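Naphthalene dioxygenase small subunit (Rhodococcus sp., PDB 2B1X) forms the beta subunit of naphthalene 1,2-dioxygenase, a Rieske non-heme iron oxygenase, where it packs against the large subunit and probably plays a structural part. Local coordinates at residues L42-P47 and T65-D70; T139-R144 and M151-V156. All blocks are in the same frame, centred on the assembly; numbering follows the deposited sequence.

Interaction 1 of 2, residues L42-P47 and T65-D70; sequences LSYVVP and THMDDD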
ATOM      1  N   LEU B  42      36.415   4.504 -12.097  1.00 17.89           N
ATOM      2  CA  LEU B  42      35.102   4.483 -11.414  1.00 17.60           C
ATOM      3  C   LEU B  42      34.946   3.278 -10.502  1.00 17.36           C
ATOM      4  O   LEU B  42      35.286   2.143 -10.881  1.00 17.32           O
ATOM      5  CB  LEU B  42      33.928   4.524 -12.413  1.00 17.69           C
ATOM      6  CG  LEU B  42      32.511   4.300 -11.828  1.00 17.71           C
ATOM      7  CD1 LEU B  42      31.991   5.566 -11.143  1.00 17.05           C
ATOM      8  CD2 LEU B  42      31.503   3.839 -12.887  1.00 17.28           C
ATOM      9  N   SER B  43      34.443   3.545  -9.300  1.00 18.14           N
ATOM     10  CA  SER B  43      33.866   2.526  -8.424  1.00 17.74           C
ATOM     11  C   SER B  43      32.439   2.924  -8.037  1.00 18.04           C
ATOM     12  O   SER B  43      32.213   3.992  -7.438  1.00 17.81           O
ATOM     13  CB  SER B  43      34.722   2.341  -7.164  1.00 18.41           C
ATOM     14  OG  SER B  43      34.045   1.493  -6.258  1.00 19.59           O
ATOM     15  N   TYR B  44      31.471   2.089  -8.419  1.00 16.72           N
ATOM     16  CA  TYR B  44      30.072   2.356  -8.168  1.00 16.91           C
ATOM     17  C   TYR B  44      29.528   1.186  -7.375  1.00 16.39           C
ATOM     18  O   TYR B  44      29.419   0.087  -7.919  1.00 16.02           O
ATOM     19  CB  TYR B  44      29.289   2.534  -9.489  1.00 17.15           C
ATOM     20  CG  TYR B  44      27.848   2.986  -9.314  1.00 17.61           C
ATOM     21  CD1 TYR B  44      27.473   4.308  -9.568  1.00 18.92           C
ATOM     22  CD2 TYR B  44      26.863   2.099  -8.903  1.00 18.93           C
ATOM     23  CE1 TYR B  44      26.166   4.725  -9.416  1.00 18.97           C
ATOM     24  CE2 TYR B  44      25.549   2.508  -8.724  1.00 19.65           C
ATOM     25  CZ  TYR B  44      25.207   3.827  -8.981  1.00 20.08           C
ATOM     26  OH  TYR B  44      23.899   4.226  -8.805  1.00 19.62           O
ATOM     27  N   VAL B  45      29.218   1.401  -6.092  1.00 15.51           N
ATOM     28  CA  VAL B  45      28.691   0.278  -5.276  1.00 14.98           C
ATOM     29  C   VAL B  45      27.433   0.537  -4.447  1.00 13.45           C
ATOM     30  O   VAL B  45      27.242   1.623  -3.900  1.00 13.76           O
ATOM     31  CB  VAL B  45      29.796  -0.516  -4.451  1.00 15.79           C
ATOM     32  CG1 VAL B  45      31.241  -0.173  -4.903  1.00 14.85           C
ATOM     33  CG2 VAL B  45      29.609  -0.424  -2.951  1.00 16.23           C
ATOM     34  N   VAL B  46      26.585  -0.484  -4.393  1.00 12.03           N
ATOM     35  CA  VAL B  46      25.363  -0.495  -3.580  1.00 11.14           C
ATOM     36  C   VAL B  46      25.471  -1.670  -2.608  1.00 11.55           C
ATOM     37  O   VAL B  46      25.285  -2.820  -2.997  1.00 11.88           O
ATOM     38  CB  VAL B  46      24.120  -0.655  -4.484  1.00 10.90           C
ATOM     39  CG1 VAL B  46      22.812  -0.593  -3.673  1.00 10.37           C
ATOM     40  CG2 VAL B  46      24.158   0.402  -5.622  1.00 10.81           C
ATOM     41  N   PRO B  47      25.816  -1.394  -1.357  1.00 12.03           N
ATOM     42  CA  PRO B  47      25.971  -2.442  -0.345  1.00 12.17           C
ATOM     43  C   PRO B  47      24.673  -3.070   0.121  1.00 11.62           C
ATOM     44  O   PRO B  47      23.593  -2.481   0.001  1.00 12.06           O
ATOM     45  CB  PRO B  47      26.608  -1.694   0.839  1.00 11.48           C
ATOM     46  CG  PRO B  47      27.178  -0.491   0.235  1.00 13.00           C
ATOM     47  CD  PRO B  47      26.219  -0.075  -0.838  1.00 11.81           C
ATOM     48  N   THR B  65      27.398  -7.620  -2.208  1.00 15.06           N
ATOM     49  CA  THR B  65      26.966  -6.302  -2.606  1.00 14.32           C
ATOM     50  C   THR B  65      25.698  -6.496  -3.513  1.00 14.21           C
ATOM     51  O   THR B  65      25.490  -7.594  -4.051  1.00 13.48           O
ATOM     52  CB  THR B  65      28.209  -5.781  -3.358  1.00 15.94           C
ATOM     53  OG1 THR B  65      28.781  -4.601  -2.726  1.00 19.93           O
ATOM     54  CG2 THR B  65      27.992  -5.527  -4.733  1.00  8.88           C
ATOM     55  N   HIS B  66      24.876  -5.462  -3.663  1.00 13.07           N
ATOM     56  CA  HIS B  66      23.805  -5.456  -4.664  1.00 13.27           C
ATOM     57  C   HIS B  66      24.338  -5.093  -6.055  1.00 13.88           C
ATOM     58  O   HIS B  66      23.771  -5.500  -7.077  1.00 14.37           O
ATOM     59  CB  HIS B  66      22.715  -4.450  -4.291  1.00 12.87           C
ATOM     60  CG  HIS B  66      21.872  -4.895  -3.141  1.00 12.80           C
ATOM     61  ND1 HIS B  66      21.166  -6.077  -3.156  1.00 13.33           N
ATOM     62  CD2 HIS B  66      21.678  -4.354  -1.910  1.00 11.29           C
ATOM     63  CE1 HIS B  66      20.541  -6.226  -1.995  1.00 11.65           C
ATOM     64  NE2 HIS B  66      20.837  -5.195  -1.222  1.00  8.90           N
ATOM     65  N   MET B  67      25.408  -4.310  -6.069  1.00 14.03           N
ATOM     66  CA  MET B  67      26.024  -3.801  -7.285  1.00 14.83           C
ATOM     67  C   MET B  67      27.425  -3.330  -6.911  1.00 15.04           C
ATOM     68  O   MET B  67      27.643  -2.718  -5.841  1.00 14.22           O
ATOM     69  CB  MET B  67      25.172  -2.646  -7.842  1.00 15.14           C
ATOM     70  CG  MET B  67      25.534  -2.174  -9.249  1.00 18.17           C
ATOM     71  SD  MET B  67      24.530  -0.743  -9.852  1.00 27.38           S
ATOM     72  CE  MET B  67      22.971  -1.150  -9.231  1.00 22.28           C
ATOM     73  N   ASP B  68      28.385  -3.623  -7.786  1.00 15.03           N
ATOM     74  CA  ASP B  68      29.769  -3.286  -7.536  1.00 15.97           C
ATOM     75  C   ASP B  68      30.405  -3.131  -8.921  1.00 15.90           C
ATOM     76  O   ASP B  68      30.974  -4.073  -9.468  1.00 15.68           O
ATOM     77  CB  ASP B  68      30.425  -4.402  -6.704  1.00 15.20           C
ATOM     78  CG  ASP B  68      31.801  -4.054  -6.210  1.00 16.34           C
ATOM     79  OD1 ASP B  68      32.349  -3.007  -6.616  1.00 16.11           O
ATOM     80  OD2 ASP B  68      32.420  -4.807  -5.414  1.00 16.85           O
ATOM     81  N   ASP B  69      30.217  -1.947  -9.506  1.00 16.52           N
ATOM     82  CA  ASP B  69      30.644  -1.704 -10.881  1.00 16.71           C
ATOM     83  C   ASP B  69      31.963  -0.955 -10.981  1.00 16.28           C
ATOM     84  O   ASP B  69      32.298  -0.136 -10.125  1.00 15.18           O
ATOM     85  CB  ASP B  69      29.592  -0.904 -11.633  1.00 17.15           C
ATOM     86  CG  ASP B  69      28.504  -1.783 -12.243  1.00 20.12           C
ATOM     87  OD1 ASP B  69      28.712  -3.011 -12.380  1.00 21.12           O
ATOM     88  OD2 ASP B  69      27.424  -1.306 -12.620  1.00 24.21           O
ATOM     89  N   ASP B  70      32.700  -1.237 -12.059  1.00 16.55           N
ATOM     90  CA  ASP B  70      33.809  -0.385 -12.463  1.00 16.65           C
ATOM     91  C   ASP B  70      33.444   0.246 -13.804  1.00 16.35           C
ATOM     92  O   ASP B  70      32.280   0.118 -14.228  1.00 15.54           O
ATOM     93  CB  ASP B  70      35.107  -1.172 -12.533  1.00 17.40           C
ATOM     94  CG  ASP B  70      35.025  -2.401 -13.447  1.00 20.48           C
ATOM     95  OD1 ASP B  70      34.119  -2.545 -14.331  1.00 18.79           O
ATOM     96  OD2 ASP B  70      35.883  -3.288 -13.346  1.00 24.76           O
TER
HETATM   97  O   HOH W   1      33.475  -0.798  -7.483  1.00 59.56           O

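Interaction 2 of 2, residues T139-R144 and M151-V156; sequences TDVLRR and MAKRVV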
ATOM      1  N   THR B 139      27.283   8.705  -1.154  1.00 16.72           N
ATOM      2  CA  THR B 139      28.570   9.306  -0.876  1.00 17.81           C
ATOM      3  C   THR B 139      29.455   9.159  -2.099  1.00 18.08           C
ATOM      4  O   THR B 139      29.748   8.034  -2.507  1.00 17.91           O
ATOM      5  CB  THR B 139      29.196   8.639   0.379  1.00 18.34           C
ATOM      6  OG1 THR B 139      28.251   8.763   1.453  1.00 19.83           O
ATOM      7  CG2 THR B 139      30.411   9.424   0.891  1.00 17.15           C
ATOM      8  N   ASP B 140      29.876  10.302  -2.665  1.00 18.53           N
ATOM      9  CA  ASP B 140      30.597  10.373  -3.935  1.00 19.45           C
ATOM     10  C   ASP B 140      31.985  10.998  -3.759  1.00 19.44           C
ATOM     11  O   ASP B 140      32.252  11.763  -2.817  1.00 18.94           O
ATOM     12  CB  ASP B 140      29.864  11.212  -4.999  1.00 19.65           C
ATOM     13  CG  ASP B 140      28.428  10.778  -5.241  1.00 23.56           C
ATOM     14  OD1 ASP B 140      28.038   9.627  -4.882  1.00 28.09           O
ATOM     15  OD2 ASP B 140      27.589  11.557  -5.776  1.00 26.02           O
ATOM     16  N   VAL B 141      32.859  10.642  -4.674  1.00 19.11           N
ATOM     17  CA  VAL B 141      34.095  11.393  -4.889  1.00 19.74           C
ATOM     18  C   VAL B 141      33.993  11.969  -6.294  1.00 19.79           C
ATOM     19  O   VAL B 141      33.865  11.235  -7.271  1.00 18.78           O
ATOM     20  CB  VAL B 141      35.351  10.512  -4.700  1.00 19.70           C
ATOM     21  CG1 VAL B 141      36.667  11.307  -4.984  1.00 19.56           C
ATOM     22  CG2 VAL B 141      35.350   9.944  -3.288  1.00 19.50           C
ATOM     23  N   LEU B 142      33.999  13.293  -6.365  1.00 21.19           N
ATOM     24  CA  LEU B 142      34.043  14.013  -7.636  1.00 23.09           C
ATOM     25  C   LEU B 142      35.445  14.578  -7.877  1.00 23.96           C
ATOM     26  O   LEU B 142      36.099  15.040  -6.938  1.00 24.04           O
ATOM     27  CB  LEU B 142      33.025  15.149  -7.622  1.00 23.25           C
ATOM     28  CG  LEU B 142      31.637  14.939  -8.231  1.00 23.96           C
ATOM     29  CD1 LEU B 142      31.142  13.478  -8.258  1.00 25.57           C
ATOM     30  CD2 LEU B 142      30.645  15.869  -7.562  1.00 22.90           C
ATOM     31  N   ARG B 143      35.886  14.548  -9.133  1.00 24.99           N
ATOM     32  CA  ARG B 143      37.195  15.041  -9.536  1.00 26.33           C
ATOM     33  C   ARG B 143      37.026  16.144 -10.562  1.00 26.82           C
ATOM     34  O   ARG B 143      36.264  15.978 -11.510  1.00 26.17           O
ATOM     35  CB  ARG B 143      38.012  13.922 -10.171  1.00 26.85           C
ATOM     36  CG  ARG B 143      38.658  12.992  -9.175  1.00 28.97           C
ATOM     37  CD  ARG B 143      40.092  12.630  -9.513  1.00 28.17           C
ATOM     38  NE  ARG B 143      40.131  11.575 -10.507  1.00 27.99           N
ATOM     39  CZ  ARG B 143      40.220  10.273 -10.254  1.00 26.88           C
ATOM     40  NH1 ARG B 143      40.301   9.817  -9.015  1.00 24.23           N
ATOM     41  NH2 ARG B 143      40.244   9.420 -11.269  1.00 27.85           N
ATOM     42  N   ARG B 144      37.740  17.259 -10.386  1.00 27.92           N
ATOM     43  CA  ARG B 144      37.768  18.322 -11.396  1.00 29.29           C
ATOM     44  C   ARG B 144      38.293  17.783 -12.712  1.00 29.41           C
ATOM     45  O   ARG B 144      39.217  16.985 -12.731  1.00 29.58           O
ATOM     46  CB  ARG B 144      38.638  19.501 -10.950  1.00 29.53           C
ATOM     47  CG  ARG B 144      37.936  20.480 -10.032  1.00 30.85           C
ATOM     48  CD  ARG B 144      38.538  21.876 -10.056  1.00 33.42           C
ATOM     49  NE  ARG B 144      38.313  22.603  -8.805  1.00 35.24           N
ATOM     50  CZ  ARG B 144      37.236  23.343  -8.549  1.00 36.76           C
ATOM     51  NH1 ARG B 144      36.257  23.453  -9.455  1.00 35.89           N
ATOM     52  NH2 ARG B 144      37.140  23.971  -7.376  1.00 37.11           N
ATOM     53  N   MET B 151      32.867  11.806 -11.975  1.00 21.52           N
ATOM     54  CA  MET B 151      32.638  10.970 -10.817  1.00 21.38           C
ATOM     55  C   MET B 151      33.606   9.802 -10.803  1.00 19.53           C
ATOM     56  O   MET B 151      33.570   8.941 -11.679  1.00 18.76           O
ATOM     57  CB  MET B 151      31.203  10.450 -10.803  1.00 21.80           C
ATOM     58  CG  MET B 151      30.819   9.715  -9.507  1.00 24.75           C
ATOM     59  SD  MET B 151      29.061   9.498  -9.414  1.00 33.68           S
ATOM     60  CE  MET B 151      28.868   8.110 -10.631  1.00 24.65           C
ATOM     61  N   ALA B 152      34.416   9.762  -9.758  1.00 18.32           N
ATOM     62  CA  ALA B 152      35.377   8.697  -9.547  1.00 17.85           C
ATOM     63  C   ALA B 152      34.808   7.588  -8.692  1.00 17.73           C
ATOM     64  O   ALA B 152      35.220   6.442  -8.825  1.00 17.55           O
ATOM     65  CB  ALA B 152      36.652   9.248  -8.902  1.00 17.79           C
ATOM     66  N   LYS B 153      33.865   7.932  -7.810  1.00 17.38           N
ATOM     67  CA  LYS B 153      33.330   6.964  -6.849  1.00 17.57           C
ATOM     68  C   LYS B 153      31.926   7.333  -6.419  1.00 16.96           C
ATOM     69  O   LYS B 153      31.602   8.505  -6.290  1.00 16.96           O
ATOM     70  CB  LYS B 153      34.247   6.862  -5.617  1.00 18.14           C
ATOM     71  CG  LYS B 153      33.932   5.700  -4.658  1.00 19.96           C
ATOM     72  CD  LYS B 153      34.840   5.745  -3.424  1.00 24.22           C
ATOM     73  CE  LYS B 153      34.333   4.840  -2.315  1.00 25.94           C
ATOM     74  NZ  LYS B 153      34.640   3.399  -2.571  1.00 29.08           N
ATOM     75  N   ARG B 154      31.095   6.320  -6.199  1.00 16.84           N
ATOM     76  CA  ARG B 154      29.816   6.513  -5.547  1.00 16.20           C
ATOM     77  C   ARG B 154      29.468   5.264  -4.756  1.00 16.26           C
ATOM     78  O   ARG B 154      29.575   4.130  -5.277  1.00 16.64           O
ATOM     79  CB  ARG B 154      28.714   6.822  -6.559  1.00 16.25           C
ATOM     80  CG  ARG B 154      27.313   6.801  -5.923  1.00 16.64           C
ATOM     81  CD  ARG B 154      26.207   7.383  -6.797  1.00 17.74           C
ATOM     82  NE  ARG B 154      26.335   8.839  -6.894  1.00 18.45           N
ATOM     83  CZ  ARG B 154      25.864   9.557  -7.900  1.00 16.93           C
ATOM     84  NH1 ARG B 154      25.283   8.945  -8.920  1.00 15.41           N
ATOM     85  NH2 ARG B 154      26.009  10.875  -7.902  1.00 12.50           N
ATOM     86  N   VAL B 155      29.049   5.477  -3.510  1.00 15.40           N
ATOM     87  CA  VAL B 155      28.439   4.426  -2.706  1.00 14.57           C
ATOM     88  C   VAL B 155      26.987   4.827  -2.419  1.00 14.97           C
ATOM     89  O   VAL B 155      26.732   5.897  -1.824  1.00 15.86           O
ATOM     90  CB  VAL B 155      29.204   4.270  -1.357  1.00 14.10           C
ATOM     91  CG1 VAL B 155      28.508   3.256  -0.428  1.00 14.17           C
ATOM     92  CG2 VAL B 155      30.678   3.920  -1.561  1.00 13.41           C
ATOM     93  N   VAL B 156      26.032   3.986  -2.820  1.00 14.19           N
ATOM     94  CA  VAL B 156      24.615   4.241  -2.518  1.00 13.12           C
ATOM     95  C   VAL B 156      24.217   3.325  -1.393  1.00 12.59           C
ATOM     96  O   VAL B 156      24.083   2.133  -1.595  1.00 12.41           O
ATOM     97  CB  VAL B 156      23.673   4.013  -3.728  1.00 13.47           C
ATOM     98  CG1 VAL B 156      22.226   4.448  -3.402  1.00 12.77           C
ATOM     99  CG2 VAL B 156      24.160   4.796  -4.972  1.00 12.20           C
TER
HETATM  100  O   HOH W   2      26.687   6.542   1.482  1.00 30.27           O

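Interaction 1 of 2, residues L42-P47 and T65-D70
Tyr44, Val45 and Val46 pair with Asp69, Asp68 and Met67 as antiparallel beta strands at one edge of the sheet as counted within this chain, where the short strand 67-69 lies outermost. The backbone provides the frame. Tyr44 and Asp69 exchange two hydrogen bonds, with Asp69 N 2.7 Å from Tyr44 O. At Val46 the regular pairing gives way to a bulge, His66 and Met67 both facing this one residue. His66 N reaches Val46 O at 2.8 Å, nearly along the C=O axis, and Met67 N adds a weak bond to the same oxygen.

On the buried face beside helix 71-81, Met67 SD comes obliquely to the Tyr44 ring, 3.6 Å from CE2, a Met-aromatic contact, while Met67 CB packs on Val46 CG2 at 3.9 Å. The bend at chi3 (-39°) places Met67 CE, which also touches Val46 CG2. The polar ends on this face turn to other parts of the chain: Tyr44 OH bonds to Met172 O, and the Asp69 carboxylate to Ser73 and Arg77.

On the other face, that of Val45 and Asp68, Val45 CG1 lies alongside Asp68 OD1 at 3.5 Å, and a water joins that oxygen to Ser43 OG. At the bulge, His66 brings CD2, on the ring edge, 3.3 Å from Pro47 O, and its side chain packs on Ile163 and Leu168. An alanine here would keep the CB contact with Val46 but would probably leave Pro47 O without that neighbour and open a gap beside Ile163 and Leu168.

Asp68 OD2 and His66 O bond to Tyr355 and Ser365 of the large subunit, and Asp70 N-caps the helix that follows. An antiparallel edge pair with a classic beta bulge at His66-Met67, where the chain turns a corner, thus leads into a capped helix at a subunit interface of this NTF2-like fold.

Interaction 2 of 2, residues T139-R144 and M151-V156
Asp140 and Arg154, a non-hydrogen-bonded pair on neighbouring antiparallel strands, lie side by side on the same face and carry the charged part of this contact. The arginine grips the carboxylate side-on, NE to OD1 at 2.8 Å and NH2 to OD2 at 2.7 Å, giving each oxygen its own nitrogen. Both oxygens lie near the guanidinium plane but are met from above the carboxylate plane, since the two flat groups are turned 48° apart. Asp140 holds CG beside its backbone N and anti to the carbonyl carbon (chi1 -54°), and the end of the side chain comes nearer the other strand than its base does. Met151 SD lies over the centre of the Arg154 guanidinium, 3.5 Å above its plane, and NH1 of that group has a second acid in Glu22 of helix 10-27. Arg138 brings a like charge close to Arg154 NH2, a repulsion that Asp140 and Glu22 probably offset. Further along, Arg143 lays a guanidinium face over Ala152 CB, 3.7 Å from NH1 and toward the rim of the group, while its nitrogens form salt bridges to Asp41 and Glu112.

Apolar contacts are fewer. Val141 and Lys153 meet through their CB atoms at 3.9 Å, on the opposite face of the sheet from the salt bridge. Leu142 CD1 touches Met151 CB at 4.0 Å, where Trp18 of helix 10-27 also packs on both residues.

Backbone hydrogen bonds tie the strands: Thr139 and Val155 are a hydrogen-bonded pair, each N bonding to the other's O. A water bound to Thr139 OG1 adds a weak bond to Val155 O. At Val141 the register slips by one: its O accepts Ala152 N at 2.9 Å and, weakly, Lys153 N, while its N bonds to Lys153 O. Two residues thus face one, the mark of a classic beta bulge, here within the long antiparallel hairpin of strands 132-145 and 148-158.

Interactions 1 and 2 lie in the same mixed sheet, their centres about 12 Å apart, and are joined where strands 42-49 and 148-158 run side by side in parallel. Probable backbone hydrogen bonds from Arg154 N to Ser43 O and from Val156 N to Val45 O connect them. Both are partly buried, and each contains a classic bulge. Interaction 1 ties in the outermost strand of this chain and meets the large subunit; interaction 2 lies further into the sheet, and no other chain of the assembly touches it. Their chemistry differs accordingly: sulfur-aromatic packing and acids directed to outside partners in the first, a salt bridge between the strands in the second.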